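Alginase (Pseudoalteromonas, PDB 4Q8K) probably cleaves the polysaccharide alginate by beta-elimination, as an alginate lyase of polysaccharide lyase family 18. Local coordinates at residues 143-146 against 147-150. Residues are numbered along the deposited sequence; the frame is centred on the assembly and turned at random.
Sequences TIPS and SITS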
ATOM      1  N   THR A 143      18.965  -2.831   9.918  1.00 40.81           N
ATOM      2  CA  THR A 143      18.018  -2.229  10.824  1.00 38.61           C
ATOM      3  C   THR A 143      17.067  -1.272  10.133  1.00 37.77           C
ATOM      4  O   THR A 143      17.422  -0.587   9.212  1.00 36.80           O
ATOM      5  CB  THR A 143      18.698  -1.524  12.017  1.00 44.91           C
ATOM      6  OG1 THR A 143      19.657  -0.573  11.561  1.00 50.94           O
ATOM      7  CG2 THR A 143      19.381  -2.507  12.885  1.00 46.04           C
ATOM      8  N   ILE A 144      15.844  -1.231  10.601  1.00 32.46           N
ATOM      9  CA  ILE A 144      14.861  -0.309  10.053  1.00 31.27           C
ATOM     10  C   ILE A 144      15.342   1.144  10.158  1.00 35.21           C
ATOM     11  O   ILE A 144      15.739   1.593  11.235  1.00 36.15           O
ATOM     12  CB  ILE A 144      13.500  -0.463  10.752  1.00 29.73           C
ATOM     13  CG1 ILE A 144      13.016  -1.912  10.645  1.00 29.83           C
ATOM     14  CG2 ILE A 144      12.484   0.483  10.139  1.00 29.63           C
ATOM     15  CD1 ILE A 144      12.813  -2.390   9.216  1.00 26.73           C
ATOM     16  N   PRO A 145      15.329   1.868   9.050  1.00 32.93           N
ATOM     17  CA  PRO A 145      15.788   3.251   9.063  1.00 35.22           C
ATOM     18  C   PRO A 145      15.175   4.074  10.198  1.00 37.26           C
ATOM     19  O   PRO A 145      14.029   3.925  10.521  1.00 32.20           O
ATOM     20  CB  PRO A 145      15.265   3.796   7.757  1.00 33.75           C
ATOM     21  CG  PRO A 145      15.177   2.642   6.857  1.00 32.21           C
ATOM     22  CD  PRO A 145      14.879   1.456   7.718  1.00 31.00           C
ATOM     23  N   SER A 146      15.954   4.992  10.746  1.00 40.07           N
ATOM     24  CA  SER A 146      15.469   5.840  11.805  1.00 37.86           C
ATOM     25  C   SER A 146      14.370   6.802  11.344  1.00 33.84           C
ATOM     26  O   SER A 146      13.553   7.186  12.101  1.00 37.06           O
ATOM     27  CB  SER A 146      16.651   6.542  12.482  1.00 43.87           C
ATOM     28  OG  SER A 146      16.416   7.894  12.712  1.00 48.68           O
ATOM     29  N   SER A 147      14.376   7.202  10.094  1.00 31.51           N
ATOM     30  CA  SER A 147      13.308   8.070   9.594  1.00 31.18           C
ATOM     31  C   SER A 147      11.928   7.481   9.873  1.00 29.32           C
ATOM     32  O   SER A 147      10.946   8.207  10.051  1.00 28.34           O
ATOM     33  CB  SER A 147      13.471   8.294   8.093  1.00 32.34           C
ATOM     34  OG  SER A 147      13.321   7.069   7.397  1.00 33.89           O
ATOM     35  N   ILE A 148      11.867   6.156   9.925  1.00 32.60           N
ATOM     36  CA  ILE A 148      10.627   5.460  10.235  1.00 31.61           C
ATOM     37  C   ILE A 148      10.457   5.261  11.730  1.00 33.53           C
ATOM     38  O   ILE A 148       9.448   5.673  12.315  1.00 35.98           O
ATOM     39  CB  ILE A 148      10.587   4.089   9.549  1.00 32.25           C
ATOM     40  CG1 ILE A 148      10.623   4.270   8.030  1.00 30.70           C
ATOM     41  CG2 ILE A 148       9.344   3.319   9.978  1.00 29.01           C
ATOM     42  CD1 ILE A 148      10.849   2.983   7.264  1.00 30.63           C
ATOM     43  N   THR A 149      11.444   4.620  12.347  1.00 32.34           N
ATOM     44  CA  THR A 149      11.329   4.215  13.750  1.00 32.54           C
ATOM     45  C   THR A 149      11.204   5.391  14.718  1.00 36.09           C
ATOM     46  O   THR A 149      10.568   5.260  15.768  1.00 38.16           O
ATOM     47  CB  THR A 149      12.502   3.314  14.191  1.00 36.44           C
ATOM     48  OG1 THR A 149      13.727   4.055  14.158  1.00 37.13           O
ATOM     49  CG2 THR A 149      12.620   2.097  13.286  1.00 35.01           C
ATOM     50  N   SER A 150      11.797   6.530  14.362  1.00 33.17           N
ATOM     51  CA  SER A 150      11.855   7.689  15.251  1.00 35.48           C
ATOM     52  C   SER A 150      10.782   8.729  14.934  1.00 34.22           C
ATOM     53  O   SER A 150      10.566   9.658  15.704  1.00 37.86           O
ATOM     54  CB  SER A 150      13.235   8.350  15.174  1.00 35.14           C
ATOM     55  OG  SER A 150      13.336   9.184  14.029  1.00 36.48           O
TER
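I144 and P145 meet I148 and T149 round the single turn of helix 146-149, which lies at the start of the modelled chain against the beta sandwich, the jelly-roll type of fold found in alginate lyases of this family. P145 occupies the N-cap position, and its carbonyl opens the helix by taking two backbone N-H groups. T149 N comes to P145 O at 3.2 Å in the carbonyl plane, with an almost straight N-H...O angle of 174°, whereas I148 N approaches P145 O from above that plane and makes a more bent bond.

On the inner side, chi1 of I144 (-56°, measured to CG1) leaves CG2 opposite the backbone N, and this methyl touches two residues of the turn. It lies 3.5 Å from CG2 of T149 and, more loosely, 4.1 Å from CB of I148. The end of the I148 side chain reaches the proline ring, with CD1 4.3 Å from P145 CD. V362 of strand 355-368 lines I144, P145 and I148, and L164 meets I144 and T149, which seats the turn on the seven-stranded sheet.

S147 OG points back toward the proline, 3.8 Å from P145 CB, in a van der Waals contact. The exposed side, at S146 and S150, is polar. S150 holds OG between its backbone N and carbonyl carbon (chi1 80°), which folds the hydroxyl back over the turn. S146 O is therefore gripped twice by one residue: S150 N and S150 OG arrive from opposite faces of the carbonyl plane, the hydroxyl OG donating to S146 O at 2.8 Å.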